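PDB 6OFT: probable zinc protease PqqL from Escherichia coli, which probably cleaves peptide bonds as a zinc-dependent M16-family metalloendopeptidase of the periplasm, the present chain being the first half of the longer protein. Local coordinates for residues A[3-9]-A[394-400]; A[117-122]-A[219-224]; A[266-270]-A[391-395]. The contacts are given in a common frame with arbitrary orientation. Residues are numbered along the deposited sequence.

How the interactions relate
The three contacts illustrate how place in a fold sets chemistry. Interactions 1 and 3 form one continuous system: they share Pro394 and Phe395 in the linker between helices 378-391 and 398-408, and Leu3 N lies 3.2 Å from Asn269 O, a probable hydrogen bond. Interaction 1 is partly buried and combines a backbone hydrogen bond, leucine and proline packing and bridging waters; interaction 3, at the surface, relies on loop packing and one bridging water. Interaction 2 stands apart, with nearest atoms about 15 Å from interaction 1 and about 18 Å from interaction 3. Partly buried as well, it joins two helix ends through leucine packing and a single serine-to-carbonyl hydrogen bond.

Interaction 1: A[3-9]-A[394-400]; sequences LPQDEKL and PFLSPEE
An N-terminal arm laid along the linker that leads into an N-capped helix is the theme here: extended 3-6 runs in the same general sense as 394-397, just ahead of helix 398-408, then bends in a type I turn, Asp6 to Leu9. The register pairs Gln5 with Phe395 (CA-CA 4.9 Å) and Asp6 with Ser397 (4.3 Å). Asp6 N donates to Phe395 O (2.8 Å, 165°), and Gln5 CA adds a CA-H...O contact there at 3.3 Å. Asp6, chi1 t, closes an Asx turn by accepting Lys8 N on OD2 (2.9 Å), while its OD1 is held by Tyr23. Apolar packing sets Leu3 CB (rotamer mt) 3.8 Å from Leu396 CD2 and 4.2 Å from Pro394 CG, and Leu9 CD2 4.1 Å from Phe395 CB. One water links Pro4 O (2.8 Å) with Ser397 N (3.2 Å), another Gln5 OE1 (2.9 Å) with Phe395 N (2.8 Å); Gln5 NE2 hydrogen-bonds Thr11. The N-cap, Ser397 (chi1 p), accepts Glu400 N on OG at 2.9 Å.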
loop_
_atom_site.group_PDB
_atom_site.type_symbol
_atom_site.label_atom_id
_atom_site.label_comp_id
_atom_site.label_asym_id
_atom_site.label_seq_id
_atom_site.Cartn_x
_atom_site.Cartn_y
_atom_site.Cartn_z
ATOM N N LEU A 3 -9.589 18.260 -7.408
ATOM C CA LEU A 3 -9.263 18.569 -6.018
ATOM C C LEU A 3 -7.940 19.333 -5.883
ATOM O O LEU A 3 -6.960 18.945 -6.522
ATOM C CB LEU A 3 -9.219 17.288 -5.166
ATOM C CG LEU A 3 -10.466 16.400 -5.143
ATOM C CD1 LEU A 3 -10.275 15.249 -4.192
ATOM C CD2 LEU A 3 -11.740 17.191 -4.802
ATOM N N PRO A 4 -7.868 20.391 -5.039
ATOM C CA PRO A 4 -6.588 21.118 -4.891
ATOM C C PRO A 4 -5.593 20.360 -4.015
ATOM O O PRO A 4 -5.999 19.613 -3.114
ATOM C CB PRO A 4 -7.009 22.435 -4.220
ATOM C CG PRO A 4 -8.208 22.064 -3.392
ATOM C CD PRO A 4 -8.925 20.981 -4.190
ATOM N N GLN A 5 -4.292 20.543 -4.286
ATOM C CA GLN A 5 -3.257 19.932 -3.458
ATOM C C GLN A 5 -2.937 20.923 -2.334
ATOM O O GLN A 5 -3.229 22.119 -2.457
ATOM C CB GLN A 5 -1.998 19.519 -4.274
ATOM C CG GLN A 5 -1.212 20.688 -4.894
ATOM C CD GLN A 5 0.014 20.294 -5.705
ATOM O OE1 GLN A 5 0.091 19.212 -6.325
ATOM N NE2 GLN A 5 0.993 21.199 -5.744
ATOM N N ASP A 6 -2.381 20.413 -1.226
ATOM C CA ASP A 6 -1.976 21.184 -0.056
ATOM C C ASP A 6 -1.205 22.415 -0.493
ATOM O O ASP A 6 -0.213 22.340 -1.222
ATOM C CB ASP A 6 -1.109 20.296 0.866
ATOM C CG ASP A 6 -0.733 20.893 2.213
ATOM O OD1 ASP A 6 -0.639 20.136 3.182
ATOM O OD2 ASP A 6 -0.546 22.119 2.296
ATOM N N GLU A 7 -1.709 23.546 -0.054
ATOM C CA GLU A 7 -1.233 24.895 -0.227
ATOM C C GLU A 7 0.298 25.041 -0.013
ATOM O O GLU A 7 0.955 25.780 -0.755
ATOM C CB GLU A 7 -1.995 25.680 0.840
ATOM C CG GLU A 7 -1.964 27.138 0.673
ATOM C CD GLU A 7 -1.002 27.774 1.631
ATOM O OE1 GLU A 7 -0.923 27.381 2.819
ATOM O OE2 GLU A 7 -0.321 28.697 1.162
ATOM N N LYS A 8 0.845 24.337 1.006
ATOM C CA LYS A 8 2.272 24.323 1.380
ATOM C C LYS A 8 3.146 23.408 0.490
ATOM O O LYS A 8 4.378 23.475 0.565
ATOM C CB LYS A 8 2.436 23.918 2.860
ATOM C CG LYS A 8 1.784 24.881 3.857
ATOM C CD LYS A 8 2.433 24.760 5.226
ATOM C CE LYS A 8 1.576 24.073 6.256
ATOM N NZ LYS A 8 0.535 24.977 6.801
ATOM N N LEU A 9 2.520 22.537 -0.325
ATOM C CA LEU A 9 3.264 21.633 -1.197
ATOM C C LEU A 9 3.835 22.364 -2.416
ATOM O O LEU A 9 3.122 23.115 -3.091
ATOM C CB LEU A 9 2.409 20.425 -1.631
ATOM C CG LEU A 9 3.077 19.388 -2.533
ATOM C CD1 LEU A 9 4.176 18.624 -1.792
ATOM C CD2 LEU A 9 2.043 18.421 -3.096
ATOM N N PRO A 394 -4.156 14.202 -6.203
ATOM C CA PRO A 394 -3.778 15.383 -5.406
ATOM C C PRO A 394 -3.524 15.061 -3.937
ATOM O O PRO A 394 -4.274 14.299 -3.337
ATOM C CB PRO A 394 -4.961 16.345 -5.593
ATOM C CG PRO A 394 -5.676 15.856 -6.826
ATOM C CD PRO A 394 -5.481 14.378 -6.843
ATOM N N PHE A 395 -2.433 15.604 -3.380
ATOM C CA PHE A 395 -2.075 15.423 -1.970
ATOM C C PHE A 395 -2.825 16.487 -1.171
ATOM O O PHE A 395 -2.422 17.650 -1.159
ATOM C CB PHE A 395 -0.561 15.551 -1.793
ATOM C CG PHE A 395 -0.025 15.510 -0.381
ATOM C CD1 PHE A 395 0.113 14.298 0.294
ATOM C CD2 PHE A 395 0.440 16.668 0.235
ATOM C CE1 PHE A 395 0.685 14.251 1.571
ATOM C CE2 PHE A 395 1.020 16.619 1.508
ATOM C CZ PHE A 395 1.141 15.410 2.166
ATOM N N LEU A 396 -3.961 16.102 -0.574
ATOM C CA LEU A 396 -4.847 17.015 0.173
ATOM C C LEU A 396 -4.258 17.402 1.512
ATOM O O LEU A 396 -3.664 16.567 2.192
ATOM C CB LEU A 396 -6.242 16.382 0.390
ATOM C CG LEU A 396 -6.996 15.802 -0.838
ATOM C CD1 LEU A 396 -8.278 15.109 -0.408
ATOM C CD2 LEU A 396 -7.311 16.871 -1.877
ATOM N N SER A 397 -4.425 18.667 1.902
ATOM C CA SER A 397 -3.952 19.124 3.205
ATOM C C SER A 397 -4.949 18.636 4.266
ATOM O O SER A 397 -6.109 18.382 3.906
ATOM C CB SER A 397 -3.939 20.650 3.229
ATOM O OG SER A 397 -5.238 21.195 3.059
ATOM N N PRO A 398 -4.574 18.599 5.575
ATOM C CA PRO A 398 -5.573 18.291 6.620
ATOM C C PRO A 398 -6.805 19.213 6.555
ATOM O O PRO A 398 -7.924 18.742 6.767
ATOM C CB PRO A 398 -4.794 18.513 7.932
ATOM C CG PRO A 398 -3.370 18.275 7.552
ATOM C CD PRO A 398 -3.241 18.845 6.175
ATOM N N GLU A 399 -6.604 20.509 6.238
ATOM C CA GLU A 399 -7.687 21.498 6.113
ATOM C C GLU A 399 -8.623 21.173 4.934
ATOM O O GLU A 399 -9.836 21.152 5.130
ATOM C CB GLU A 399 -7.102 22.919 6.017
ATOM C CG GLU A 399 -8.103 24.050 5.830
ATOM C CD GLU A 399 -9.170 24.280 6.884
ATOM O OE1 GLU A 399 -8.990 23.866 8.051
ATOM O OE2 GLU A 399 -10.199 24.892 6.527
ATOM N N GLU A 400 -8.067 20.870 3.738
ATOM C CA GLU A 400 -8.891 20.481 2.584
ATOM C C GLU A 400 -9.660 19.196 2.866
ATOM O O GLU A 400 -10.844 19.115 2.529
ATOM C CB GLU A 400 -8.050 20.343 1.303
ATOM C CG GLU A 400 -8.798 19.813 0.083
ATOM C CD GLU A 400 -9.898 20.656 -0.544
ATOM O OE1 GLU A 400 -10.446 20.228 -1.585
ATOM O OE2 GLU A 400 -10.223 21.737 -0.008
HETATM O O HOH W 1 -5.483 20.448 -0.488
HETATM O O HOH W 2 -0.509 16.626 -5.150
HETATM O O HOH W 3 -4.381 23.734 1.854
#

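Interaction 2: A[117-122]-A[219-224]; sequences FSEWSN and NLSKLP
This is a junction between two helix ends in the first α/β domain of the chain, where the last turns of helix 107-122 meet the end of helix 209-220 and the turn that follows it. Both segments progress in the same general sense, with Ser118 nearest Leu220 (CA-CA 5.9 Å) and Asn122 nearest Leu223 (7.5 Å). Segment 117-122 belongs to the C-terminal part of helix 107-122, and Ser121, with chi1 m, returns its OG to Phe117 O at 3.0 Å. On the other side a type I turn from Leu220 to Leu223 carries the chain on past the helix end and sets the Leu223 side chain toward 117-122.

One hydrogen bond joins the two: Ser118, chi1 t, donates from OG to Asn219 O at 3.1 Å, using a carbonyl near the helix end. Most of the rest is leucine packing. Leu220 and Leu223 both adopt the mt rotamer; Leu220 CD2 rests 3.8 Å from Ser118 CA, whereas Leu223 CD1 lies 3.7 Å from Ser121 CB and Leu223 CD2 3.5 Å from Ser118 O. The Asn122 side chain closes the exposed end against Leu223 and Pro224. Nearby, Gln111 bonds the Asn219 side chain, and Asn16 holds the carbonyls of Leu220 and Leu223.

Phe117 faces the six-stranded sheet, touching strands 31-38 and 96-103, and its side chain lies about 11 Å from that of Glu57, the predicted proton acceptor. Helices thus joined at their ends beside a mixed sheet fit the M16 peptidase domain, whose HxxEH zinc motif spans His54 to His58.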
loop_
_atom_site.group_PDB
_atom_site.type_symbol
_atom_site.label_atom_id
_atom_site.label_comp_id
_atom_site.label_asym_id
_atom_site.label_seq_id
_atom_site.Cartn_x
_atom_site.Cartn_y
_atom_site.Cartn_z
ATOM N N PHE A 117 22.638 10.859 -4.889
ATOM C CA PHE A 117 21.355 10.704 -5.597
ATOM C C PHE A 117 21.521 10.939 -7.100
ATOM O O PHE A 117 20.928 10.217 -7.903
ATOM C CB PHE A 117 20.257 11.623 -5.024
ATOM C CG PHE A 117 19.482 11.066 -3.845
ATOM C CD1 PHE A 117 18.613 9.996 -4.007
ATOM C CD2 PHE A 117 19.572 11.658 -2.589
ATOM C CE1 PHE A 117 17.861 9.512 -2.930
ATOM C CE2 PHE A 117 18.813 11.179 -1.515
ATOM C CZ PHE A 117 17.967 10.108 -1.691
ATOM N N SER A 118 22.339 11.943 -7.475
ATOM C CA SER A 118 22.633 12.265 -8.871
ATOM C C SER A 118 23.260 11.059 -9.627
ATOM O O SER A 118 22.877 10.782 -10.761
ATOM C CB SER A 118 23.549 13.477 -8.946
ATOM O OG SER A 118 23.628 13.947 -10.276
ATOM N N GLU A 119 24.162 10.319 -8.964
ATOM C CA GLU A 119 24.813 9.135 -9.513
ATOM C C GLU A 119 23.933 7.896 -9.487
ATOM O O GLU A 119 24.087 7.040 -10.346
ATOM C CB GLU A 119 26.164 8.875 -8.836
ATOM C CG GLU A 119 27.094 10.061 -9.017
ATOM C CD GLU A 119 28.489 9.707 -9.472
ATOM O OE1 GLU A 119 28.918 8.546 -9.273
ATOM O OE2 GLU A 119 29.155 10.604 -10.033
ATOM N N TRP A 120 22.996 7.787 -8.527
ATOM C CA TRP A 120 22.085 6.647 -8.554
ATOM C C TRP A 120 21.173 6.801 -9.788
ATOM O O TRP A 120 20.789 5.803 -10.392
ATOM C CB TRP A 120 21.236 6.604 -7.274
ATOM C CG TRP A 120 21.942 6.056 -6.067
ATOM C CD1 TRP A 120 23.070 5.284 -6.046
ATOM C CD2 TRP A 120 21.537 6.217 -4.703
ATOM N NE1 TRP A 120 23.380 4.934 -4.750
ATOM C CE2 TRP A 120 22.443 5.478 -3.906
ATOM C CE3 TRP A 120 20.471 6.893 -4.072
ATOM C CZ2 TRP A 120 22.325 5.404 -2.513
ATOM C CZ3 TRP A 120 20.354 6.813 -2.691
ATOM C CH2 TRP A 120 21.268 6.067 -1.929
ATOM N N SER A 121 20.858 8.067 -10.163
ATOM C CA SER A 121 20.002 8.410 -11.297
ATOM C C SER A 121 20.493 7.921 -12.669
ATOM O O SER A 121 19.651 7.536 -13.481
ATOM C CB SER A 121 19.746 9.911 -11.342
ATOM O OG SER A 121 19.010 10.323 -10.202
ATOM N N ASN A 122 21.824 7.964 -12.942
ATOM C CA ASN A 122 22.391 7.581 -14.250
ATOM C C ASN A 122 23.863 7.086 -14.243
ATOM O O ASN A 122 24.409 6.849 -15.324
ATOM C CB ASN A 122 22.255 8.769 -15.239
ATOM C CG ASN A 122 23.230 9.907 -15.007
ATOM O OD1 ASN A 122 23.814 10.079 -13.924
ATOM N ND2 ASN A 122 23.446 10.704 -16.038
ATOM N N ASN A 219 21.865 19.975 -8.181
ATOM C CA ASN A 219 22.386 18.620 -8.266
ATOM C C ASN A 219 21.708 17.690 -9.257
ATOM O O ASN A 219 22.284 16.651 -9.573
ATOM C CB ASN A 219 22.358 17.999 -6.872
ATOM C CG ASN A 219 23.300 18.701 -5.933
ATOM O OD1 ASN A 219 24.515 18.591 -6.056
ATOM N ND2 ASN A 219 22.767 19.447 -4.988
ATOM N N LEU A 220 20.513 18.025 -9.749
ATOM C CA LEU A 220 19.797 17.086 -10.623
ATOM C C LEU A 220 19.428 17.637 -11.986
ATOM O O LEU A 220 18.936 16.878 -12.822
ATOM C CB LEU A 220 18.531 16.529 -9.902
ATOM C CG LEU A 220 18.776 15.754 -8.584
ATOM C CD1 LEU A 220 17.479 15.518 -7.825
ATOM C CD2 LEU A 220 19.507 14.428 -8.831
ATOM N N SER A 221 19.649 18.932 -12.224
ATOM C CA SER A 221 19.299 19.529 -13.514
ATOM C C SER A 221 20.301 19.187 -14.634
ATOM O O SER A 221 19.928 19.235 -15.815
ATOM C CB SER A 221 19.068 21.038 -13.392
ATOM O OG SER A 221 20.254 21.739 -13.064
ATOM N N LYS A 222 21.536 18.784 -14.274
ATOM C CA LYS A 222 22.554 18.415 -15.269
ATOM C C LYS A 222 22.392 16.981 -15.821
ATOM O O LYS A 222 23.128 16.610 -16.745
ATOM C CB LYS A 222 23.979 18.664 -14.755
ATOM C CG LYS A 222 24.346 20.158 -14.737
ATOM C CD LYS A 222 25.853 20.427 -14.920
ATOM C CE LYS A 222 26.664 20.394 -13.640
ATOM N NZ LYS A 222 26.359 21.544 -12.743
ATOM N N LEU A 223 21.433 16.183 -15.280
ATOM C CA LEU A 223 21.171 14.827 -15.789
ATOM C C LEU A 223 20.649 14.965 -17.232
ATOM O O LEU A 223 19.745 15.780 -17.451
ATOM C CB LEU A 223 20.115 14.064 -14.949
ATOM C CG LEU A 223 20.421 13.738 -13.482
ATOM C CD1 LEU A 223 19.160 13.278 -12.768
ATOM C CD2 LEU A 223 21.498 12.680 -13.348
ATOM N N PRO A 224 21.218 14.227 -18.226
ATOM C CA PRO A 224 20.729 14.359 -19.617
ATOM C C PRO A 224 19.234 14.085 -19.762
ATOM O O PRO A 224 18.691 13.192 -19.095
ATOM C CB PRO A 224 21.567 13.330 -20.391
ATOM C CG PRO A 224 22.803 13.153 -19.562
ATOM C CD PRO A 224 22.330 13.256 -18.142
#

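Interaction 3: A[266-270]-A[391-395]; sequences VQVND and NNTPF
Two irregular connections can hold each other by backbone shape and close side-chain fit, and the segment 266-270 offers an example against 391-395. Both progress in the same general sense, Asn269 and Thr393 being nearest at 5.3 Å between CA atoms. The walk begins at Gln267, whose CA-to-CB bond points toward the partner. Its CB lies 3.8 Å from Thr393 CG2, and with chi1 and chi2 both m the side chain folds over so that NE2 comes to 2.9 Å from Asn391 O.

Val268 contributes mainly its carbonyl: O sits 3.5 Å from Thr393 CB and 3.5 Å from Pro394 CD, wedged against both. A water then donates to Val268 O at 2.7 Å and to Pro394 O at 3.0 Å, tying the backbones together. At Asn269 the contact becomes purely van der Waals, its CA standing 3.8 Å and its CB 3.9 Å from Pro394 CD. Asp270, pointing away, turns to its own helix as N-cap, and its OD1 is bonded by Ser273.

The partner earns its shape from Asn392, the first residue after helix 378-391 to leave helical angles; its positive phi (54/46) swings the chain into extended Thr393 and Pro394. The contact therefore joins the linker from strand 256-264 to helix 271-296 with the linker from helix 378-391 to helix 398-408. Val268 packs on Phe274 and Gln277 of helix 271-296 and on Leu3 of the N-terminal arm, while Phe395 carries the second linker onto helix 378-391 through Leu381 and Leu385.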
loop_
_atom_site.group_PDB
_atom_site.type_symbol
_atom_site.label_atom_id
_atom_site.label_comp_id
_atom_site.label_asym_id
_atom_site.label_seq_id
_atom_site.Cartn_x
_atom_site.Cartn_y
_atom_site.Cartn_z
ATOM N N VAL A 266 -11.097 3.251 -7.465
ATOM C CA VAL A 266 -11.096 4.586 -8.071
ATOM C C VAL A 266 -10.011 5.445 -7.431
ATOM O O VAL A 266 -9.741 5.349 -6.228
ATOM C CB VAL A 266 -12.495 5.281 -8.128
ATOM C CG1 VAL A 266 -12.840 6.022 -6.823
ATOM C CG2 VAL A 266 -12.605 6.215 -9.338
ATOM N N GLN A 267 -9.344 6.217 -8.263
ATOM C CA GLN A 267 -8.308 7.152 -7.841
ATOM C C GLN A 267 -9.052 8.419 -7.400
ATOM O O GLN A 267 -9.918 8.891 -8.135
ATOM C CB GLN A 267 -7.382 7.472 -9.031
ATOM C CG GLN A 267 -6.694 6.246 -9.628
ATOM C CD GLN A 267 -5.436 5.886 -8.891
ATOM O OE1 GLN A 267 -5.466 5.320 -7.788
ATOM N NE2 GLN A 267 -4.300 6.206 -9.499
ATOM N N VAL A 268 -8.755 8.938 -6.199
ATOM C CA VAL A 268 -9.409 10.150 -5.697
ATOM C C VAL A 268 -8.727 11.392 -6.318
ATOM O O VAL A 268 -7.667 11.825 -5.853
ATOM C CB VAL A 268 -9.525 10.205 -4.139
ATOM C CG1 VAL A 268 -10.168 11.510 -3.667
ATOM C CG2 VAL A 268 -10.299 9.010 -3.595
ATOM N N ASN A 269 -9.331 11.935 -7.387
ATOM C CA ASN A 269 -8.809 13.131 -8.059
ATOM C C ASN A 269 -9.882 14.218 -8.283
ATOM O O ASN A 269 -9.550 15.306 -8.761
ATOM C CB ASN A 269 -8.053 12.785 -9.368
ATOM C CG ASN A 269 -8.797 11.900 -10.329
ATOM O OD1 ASN A 269 -9.943 12.161 -10.708
ATOM N ND2 ASN A 269 -8.140 10.833 -10.760
ATOM N N ASP A 270 -11.152 13.930 -7.911
ATOM C CA ASP A 270 -12.274 14.855 -8.036
ATOM C C ASP A 270 -13.345 14.586 -6.966
ATOM O O ASP A 270 -13.184 13.665 -6.158
ATOM C CB ASP A 270 -12.845 14.881 -9.479
ATOM C CG ASP A 270 -13.499 13.609 -9.999
ATOM O OD1 ASP A 270 -13.656 12.655 -9.214
ATOM O OD2 ASP A 270 -13.882 13.584 -11.192
ATOM N N ASN A 391 0.318 7.561 -7.673
ATOM C CA ASN A 391 -1.035 7.445 -8.211
ATOM C C ASN A 391 -1.518 8.630 -9.005
ATOM O O ASN A 391 -2.622 8.557 -9.545
ATOM C CB ASN A 391 -2.017 7.134 -7.082
ATOM C CG ASN A 391 -1.780 5.773 -6.489
ATOM O OD1 ASN A 391 -1.302 5.638 -5.362
ATOM N ND2 ASN A 391 -2.094 4.736 -7.244
ATOM N N ASN A 392 -0.709 9.718 -9.071
ATOM C CA ASN A 392 -1.027 10.988 -9.738
ATOM C C ASN A 392 -2.365 11.552 -9.204
ATOM O O ASN A 392 -3.266 11.929 -9.957
ATOM C CB ASN A 392 -0.970 10.849 -11.278
ATOM C CG ASN A 392 -0.977 12.162 -12.033
ATOM O OD1 ASN A 392 -0.358 13.161 -11.630
ATOM N ND2 ASN A 392 -1.681 12.185 -13.155
ATOM N N THR A 393 -2.501 11.531 -7.870
ATOM C CA THR A 393 -3.696 12.001 -7.182
ATOM C C THR A 393 -3.294 13.177 -6.326
ATOM O O THR A 393 -2.195 13.163 -5.770
ATOM C CB THR A 393 -4.363 10.901 -6.340
ATOM O OG1 THR A 393 -3.435 10.413 -5.375
ATOM C CG2 THR A 393 -4.943 9.765 -7.182
ATOM N N PRO A 394 -4.156 14.202 -6.203
ATOM C CA PRO A 394 -3.778 15.383 -5.406
ATOM C C PRO A 394 -3.524 15.061 -3.937
ATOM O O PRO A 394 -4.274 14.299 -3.337
ATOM C CB PRO A 394 -4.961 16.345 -5.593
ATOM C CG PRO A 394 -5.676 15.856 -6.826
ATOM C CD PRO A 394 -5.481 14.378 -6.843
ATOM N N PHE A 395 -2.433 15.604 -3.380
ATOM C CA PHE A 395 -2.075 15.423 -1.970
ATOM C C PHE A 395 -2.825 16.487 -1.171
ATOM O O PHE A 395 -2.422 17.650 -1.159
ATOM C CB PHE A 395 -0.561 15.551 -1.793
ATOM C CG PHE A 395 -0.025 15.510 -0.381
ATOM C CD1 PHE A 395 0.113 14.298 0.294
ATOM C CD2 PHE A 395 0.440 16.668 0.235
ATOM C CE1 PHE A 395 0.685 14.251 1.571
ATOM C CE2 PHE A 395 1.020 16.619 1.508
ATOM C CZ PHE A 395 1.141 15.410 2.166
HETATM O O HOH W 4 -7.030 13.187 -3.590
#